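Local coordinates for protein bvu-3222 (Bacteroides vulgatus ATCC 8482, PDB 3FYF) that is of unknown function but belongs to the DUF4251 family and is probably periplasmic, with its antiparallel strands curled round one end of a helical N-terminal region, at residues Asn118-Tyr123 and Ser135-Gly140; Val49-Asn54 and Tyr163-Asn168. All coordinates share one frame; numbering follows the deposited sequence. Where two conformers were deposited one is given.

Contact 1. Residues Asn118-Tyr123 and Ser135-Gly140; sequences NVYYNY and SIVLTG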
loop_
_atom_site.group_PDB
_atom_site.type_symbol
_atom_site.label_atom_id
_atom_site.label_comp_id
_atom_site.label_asym_id
_atom_site.label_seq_id
_atom_site.Cartn_x
_atom_site.Cartn_y
_atom_site.Cartn_z
ATOM N N ASN B 118 -0.774 9.551 -15.428
ATOM C CA ASN B 118 -0.152 8.375 -14.801
ATOM C C ASN B 118 0.929 7.849 -15.725
ATOM O O ASN B 118 0.691 7.689 -16.922
ATOM C CB ASN B 118 -1.166 7.257 -14.539
ATOM C CG ASN B 118 -2.368 7.721 -13.757
ATOM O OD1 ASN B 118 -2.240 8.315 -12.685
ATOM N ND2 ASN B 118 -3.554 7.429 -14.277
ATOM N N VAL B 119 2.106 7.573 -15.175
ATOM C CA VAL B 119 3.271 7.195 -15.987
ATOM C C VAL B 119 3.611 5.713 -15.846
ATOM O O VAL B 119 3.659 5.177 -14.745
ATOM C CB VAL B 119 4.496 8.062 -15.640
ATOM C CG1 VAL B 119 5.735 7.671 -16.471
ATOM C CG2 VAL B 119 4.156 9.513 -15.844
ATOM N N TYR B 120 3.842 5.069 -16.982
ATOM C CA TYR B 120 4.160 3.656 -17.035
ATOM C C TYR B 120 5.590 3.503 -17.538
ATOM O O TYR B 120 5.866 3.680 -18.723
ATOM C CB TYR B 120 3.130 2.918 -17.907
ATOM C CG TYR B 120 1.725 3.024 -17.333
ATOM C CD1 TYR B 120 1.208 2.019 -16.519
ATOM C CD2 TYR B 120 0.932 4.149 -17.569
ATOM C CE1 TYR B 120 -0.073 2.122 -15.972
ATOM C CE2 TYR B 120 -0.345 4.263 -17.018
ATOM C CZ TYR B 120 -0.837 3.253 -16.226
ATOM O OH TYR B 120 -2.100 3.372 -15.693
ATOM N N TYR B 121 6.490 3.202 -16.607
ATOM C CA TYR B 121 7.926 3.132 -16.864
ATOM C C TYR B 121 8.399 1.687 -16.725
ATOM O O TYR B 121 8.367 1.112 -15.624
ATOM C CB TYR B 121 8.656 4.035 -15.866
ATOM C CG TYR B 121 10.117 4.302 -16.157
ATOM C CD1 TYR B 121 11.112 3.467 -15.654
ATOM C CD2 TYR B 121 10.507 5.418 -16.897
ATOM C CE1 TYR B 121 12.455 3.722 -15.901
ATOM C CE2 TYR B 121 11.851 5.679 -17.150
ATOM C CZ TYR B 121 12.818 4.828 -16.647
ATOM O OH TYR B 121 14.150 5.069 -16.885
ATOM N N ASN B 122 8.824 1.098 -17.845
ATOM C CA ASN B 122 9.243 -0.305 -17.890
ATOM C C ASN B 122 10.713 -0.429 -18.293
ATOM O O ASN B 122 11.199 0.375 -19.087
ATOM C CB ASN B 122 8.376 -1.104 -18.877
ATOM C CG ASN B 122 6.924 -1.274 -18.419
ATOM O OD1 ASN B 122 6.085 -1.754 -19.174
ATOM N ND2 ASN B 122 6.631 -0.898 -17.191
ATOM N N TYR B 123 11.403 -1.435 -17.749
ATOM C CA TYR B 123 12.810 -1.719 -18.085
ATOM C C TYR B 123 13.290 -3.090 -17.596
ATOM O O TYR B 123 12.630 -3.749 -16.790
ATOM C CB TYR B 123 13.755 -0.616 -17.568
ATOM C CG TYR B 123 13.789 -0.443 -16.061
ATOM C CD1 TYR B 123 12.850 0.357 -15.414
ATOM C CD2 TYR B 123 14.766 -1.063 -15.285
ATOM C CE1 TYR B 123 12.875 0.537 -14.040
ATOM C CE2 TYR B 123 14.800 -0.891 -13.908
ATOM C CZ TYR B 123 13.849 -0.088 -13.293
ATOM O OH TYR B 123 13.866 0.089 -11.929
ATOM N N SER B 135 8.496 -3.083 -13.663
ATOM C CA SER B 135 7.377 -2.285 -14.133
ATOM C C SER B 135 6.939 -1.289 -13.058
ATOM O O SER B 135 6.489 -1.683 -11.984
ATOM C CB SER B 135 6.223 -3.196 -14.561
ATOM O OG SER B 135 5.250 -2.482 -15.292
ATOM N N ILE B 136 7.101 -0.002 -13.353
ATOM C CA ILE B 136 6.742 1.073 -12.440
ATOM C C ILE B 136 5.488 1.778 -12.948
ATOM O O ILE B 136 5.393 2.124 -14.121
ATOM C CB ILE B 136 7.893 2.119 -12.266
ATOM C CG1 ILE B 136 9.156 1.463 -11.697
ATOM C CG2 ILE B 136 7.445 3.293 -11.375
ATOM C CD1 ILE B 136 10.417 2.349 -11.730
ATOM N N VAL B 137 4.522 1.970 -12.059
ATOM C CA VAL B 137 3.380 2.821 -12.347
ATOM C C VAL B 137 3.465 3.982 -11.366
ATOM O O VAL B 137 3.451 3.760 -10.156
ATOM C CB VAL B 137 2.043 2.068 -12.160
ATOM C CG1 VAL B 137 0.876 2.992 -12.463
ATOM C CG2 VAL B 137 1.992 0.796 -13.060
ATOM N N LEU B 138 3.574 5.202 -11.891
ATOM C CA LEU B 138 3.569 6.427 -11.080
ATOM C C LEU B 138 2.197 7.100 -11.153
ATOM O O LEU B 138 1.702 7.388 -12.239
ATOM C CB LEU B 138 4.668 7.389 -11.558
ATOM C CG LEU B 138 4.705 8.864 -11.131
ATOM C CD1 LEU B 138 5.051 9.018 -9.658
ATOM C CD2 LEU B 138 5.716 9.617 -11.975
ATOM N N THR B 139 1.590 7.343 -9.994
ATOM C CA THR B 139 0.287 8.000 -9.917
ATOM C C THR B 139 0.413 9.489 -10.274
ATOM O O THR B 139 1.219 10.202 -9.685
ATOM C CB THR B 139 -0.338 7.825 -8.509
ATOM O OG1 THR B 139 -0.352 6.438 -8.151
ATOM C CG2 THR B 139 -1.757 8.363 -8.466
ATOM N N GLY B 140 -0.385 9.938 -11.242
ATOM C CA GLY B 140 -0.361 11.322 -11.715
ATOM C C GLY B 140 -0.702 12.354 -10.655
ATOM O O GLY B 140 -1.627 12.160 -9.863
HETATM O O HOH W 1 4.537 0.126 -15.940
#
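Ile136 packs against Tyr121 and Tyr123 on the face of the sheet that also carries Val119 and Leu138. Its CG1 is anti to the carbonyl carbon (chi1 -61°), and CD1 beyond it comes to the Tyr123 ring at the edge, 3.8 Å from Tyr123 CE1. Ile136 CD1 also lies 4.1 Å from Tyr121 CD1, while Tyr123 CE1 stands in plane at the edge of the Tyr121 ring. Further along, Val119 and Leu138 lie side by side, CB to CB at 4.1 Å; helix 27-44 covers them through Leu43, and Phe48 meets Tyr121 edge-to-face. On the other face Val137 lies beside Tyr120, whose CE1 is 3.7 Å from Val137 CG1 and nearly as close to its other methyl. The amide of Asn122 leans toward Ser135, its ND2 2.8 Å from Ser135 OG. ND2 gives a hydrogen bond to Tyr121 O from well above the carbonyl plane, on the same side as Ile136 N, and another to a water that in turn donates to Ile136 O (2.8 Å). Tyr121 O is thus gripped by two donors. At the far end Asn118 CG sits beside the backbone N (chi1 -53°), and OD1 accepts a nearly straight bond of 2.9 Å from Gly140 N, prolonging the ladder past the last bridge; its ND2 is held by Asp114 and by Asn91 of the second subunit. Reciprocal backbone bonds join Val119 with Leu138 and Tyr121 with Ile136, the register of an antiparallel beta hairpin formed by strands 119-126 and 132-138.

Contact 2. Residues Val49-Asn54 and Tyr163-Asn168; sequences VLEADN and YLVPYN
The antiparallel pairing of strands 48-52 and 158-166 joins the first and last strands of the curled sheet, the seam that closes it into a barrel-like ring. Val49 faces Val165 and Glu51 faces Tyr163 as hydrogen-bonded pairs; between them Leu50 and Leu164 form a non-hydrogen-bonded pair, with CA atoms 4.4 Å apart. Reciprocal backbone bonds link each hydrogen-bonded pair, Val165 N at 2.9 Å from Val49 O and Tyr163 N at 3.1 Å from Glu51 O. Val165 CG2 occupies the crowded position between backbone N and carbonyl carbon and touches both neighbours across the seam. Val49 CG1 lies beside it at 3.8 Å, although Val49 is turned away from a staggered rotamer (chi1 33°). Glu51 crosses Val165 at about a right angle: its chain is extended beyond CG, and OE1 comes within 3.5 Å of Val165 CG2. OE1 is also hydrogen-bonded to His172, a residue of the purification tag. On the opposite face Leu164 CD1 meets Leu50 CB at 4.0 Å, and Ala145 of strand 144-151 touches both leucines. The Tyr163 ring stacks on Phe64 of the second subunit. At the corner of the chain Asp53 and Asn54 together face Asn161 in a classic beta bulge, where Asn54 ND2 donates to the anti side of Asp53 OD2 and Asn54 OD1 accepts from Asn161. Backbone bonding therefore fixes the seam, with leucines packed on the buried face; on the other, a carboxylate lies against a valine methyl, and the bond of its OE1 to His172 belongs to the tagged construct and says nothing of the natural protein.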
loop_
_atom_site.group_PDB
_atom_site.type_symbol
_atom_site.label_atom_id
_atom_site.label_comp_id
_atom_site.label_asym_id
_atom_site.label_seq_id
_atom_site.Cartn_x
_atom_site.Cartn_y
_atom_site.Cartn_z
ATOM N N VAL B 49 15.111 6.797 -7.512
ATOM C CA VAL B 49 14.963 5.693 -6.574
ATOM C C VAL B 49 13.504 5.627 -6.114
ATOM O O VAL B 49 12.864 6.660 -5.896
ATOM C CB VAL B 49 16.000 5.807 -5.398
ATOM C CG1 VAL B 49 16.255 7.232 -5.083
ATOM C CG2 VAL B 49 15.584 5.035 -4.139
ATOM N N LEU B 50 12.962 4.417 -6.036
ATOM C CA LEU B 50 11.696 4.225 -5.354
ATOM C C LEU B 50 11.970 3.739 -3.943
ATOM O O LEU B 50 12.489 2.646 -3.745
ATOM C CB LEU B 50 10.756 3.266 -6.093
ATOM C CG LEU B 50 9.392 3.237 -5.375
ATOM C CD1 LEU B 50 8.278 3.553 -6.322
ATOM C CD2 LEU B 50 9.105 1.953 -4.581
ATOM N N GLU B 51 11.596 4.568 -2.978
ATOM C CA GLU B 51 11.760 4.273 -1.563
ATOM C C GLU B 51 10.526 3.520 -1.066
ATOM O O GLU B 51 9.459 4.117 -0.903
ATOM C CB GLU B 51 11.929 5.588 -0.797
ATOM C CG GLU B 51 13.120 6.449 -1.254
ATOM C CD GLU B 51 13.208 7.780 -0.530
ATOM O OE1 GLU B 51 14.313 8.363 -0.487
ATOM O OE2 GLU B 51 12.172 8.254 -0.011
ATOM N N ALA B 52 10.672 2.215 -0.833
ATOM C CA ALA B 52 9.534 1.356 -0.506
ATOM C C ALA B 52 8.984 1.591 0.895
ATOM O O ALA B 52 9.720 1.555 1.898
ATOM C CB ALA B 52 9.889 -0.104 -0.679
ATOM N N ASP B 53 7.677 1.837 0.934
ATOM C CA ASP B 53 6.915 1.900 2.166
ATOM C C ASP B 53 6.376 0.516 2.533
ATOM O O ASP B 53 6.418 0.112 3.698
ATOM C CB ASP B 53 5.765 2.883 2.004
ATOM C CG ASP B 53 4.842 2.885 3.194
ATOM O OD1 ASP B 53 5.268 3.344 4.278
ATOM O OD2 ASP B 53 3.693 2.419 3.046
ATOM N N ASN B 54 5.861 -0.209 1.541
ATOM C CA ASN B 54 5.439 -1.589 1.762
ATOM C C ASN B 54 5.762 -2.509 0.589
ATOM O O ASN B 54 6.037 -2.050 -0.509
ATOM C CB ASN B 54 3.945 -1.669 2.126
ATOM C CG ASN B 54 3.047 -1.164 1.027
ATOM O OD1 ASN B 54 2.659 -1.914 0.127
ATOM N ND2 ASN B 54 2.690 0.108 1.101
ATOM N N TYR B 163 7.504 5.818 -2.592
ATOM C CA TYR B 163 7.691 7.175 -3.097
ATOM C C TYR B 163 8.841 7.222 -4.094
ATOM O O TYR B 163 9.937 6.745 -3.808
ATOM C CB TYR B 163 7.933 8.151 -1.927
ATOM C CG TYR B 163 6.774 8.201 -0.949
ATOM C CD1 TYR B 163 5.695 9.059 -1.161
ATOM C CD2 TYR B 163 6.738 7.365 0.170
ATOM C CE1 TYR B 163 4.609 9.087 -0.278
ATOM C CE2 TYR B 163 5.659 7.383 1.055
ATOM C CZ TYR B 163 4.609 8.250 0.833
ATOM O OH TYR B 163 3.552 8.275 1.714
ATOM N N LEU B 164 8.568 7.781 -5.271
ATOM C CA LEU B 164 9.561 7.911 -6.335
ATOM C C LEU B 164 10.248 9.283 -6.278
ATOM O O LEU B 164 9.618 10.311 -6.536
ATOM C CB LEU B 164 8.884 7.711 -7.695
ATOM C CG LEU B 164 9.750 7.451 -8.927
ATOM C CD1 LEU B 164 10.561 6.170 -8.769
ATOM C CD2 LEU B 164 8.857 7.361 -10.141
ATOM N N VAL B 165 11.537 9.289 -5.939
ATOM C CA VAL B 165 12.295 10.541 -5.744
ATOM C C VAL B 165 13.507 10.616 -6.675
ATOM O O VAL B 165 13.978 9.572 -7.155
ATOM C CB VAL B 165 12.749 10.749 -4.252
ATOM C CG1 VAL B 165 11.558 11.042 -3.351
ATOM C CG2 VAL B 165 13.558 9.566 -3.737
ATOM N N PRO B 166 14.000 11.847 -6.967
ATOM C CA PRO B 166 15.273 11.930 -7.682
ATOM C C PRO B 166 16.403 11.342 -6.861
ATOM O O PRO B 166 16.413 11.488 -5.635
ATOM C CB PRO B 166 15.482 13.439 -7.867
ATOM C CG PRO B 166 14.133 14.029 -7.749
ATOM C CD PRO B 166 13.437 13.189 -6.724
ATOM N N TYR B 167 17.314 10.648 -7.538
ATOM C CA TYR B 167 18.510 10.113 -6.907
ATOM C C TYR B 167 19.329 11.262 -6.325
ATOM O O TYR B 167 19.567 12.272 -6.987
ATOM C CB TYR B 167 19.343 9.291 -7.903
ATOM C CG TYR B 167 20.709 8.902 -7.377
ATOM C CD1 TYR B 167 20.863 7.798 -6.542
ATOM C CD2 TYR B 167 21.847 9.649 -7.703
ATOM C CE1 TYR B 167 22.113 7.443 -6.042
ATOM C CE2 TYR B 167 23.102 9.304 -7.207
ATOM C CZ TYR B 167 23.226 8.198 -6.380
ATOM O OH TYR B 167 24.462 7.847 -5.888
ATOM N N ASN B 168 19.809 11.062 -5.118
ATOM C CA ASN B 168 20.414 12.096 -4.341
ATOM C C ASN B 168 21.641 11.508 -3.660
ATOM O O ASN B 168 21.531 10.657 -2.803
ATOM C CB ASN B 168 19.414 12.564 -3.308
ATOM C CG ASN B 168 19.920 13.710 -2.498
ATOM O OD1 ASN B 168 19.727 14.851 -2.851
ATOM N ND2 ASN B 168 20.577 13.412 -1.403
#

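The two contacts belong to one antiparallel sheet, with centres 13 Å apart. Contact 1 falls in the chain between the two segments of contact 2, so the hairpin of 118-123 and 135-140 is one turn of the meander that the pairing of 49-54 with 163-168 closes. A single strand, 144-151, lies between strands 132-138 and 158-166 in the sheet. Across it the buried faces meet: Leu138 CD1 of contact 1 is 4.2 Å from Leu164 CD2 of contact 2. Both also reach the second subunit, contact 1 through residues such as Thr139, which bonds Met62 of that subunit, and contact 2 through Tyr163.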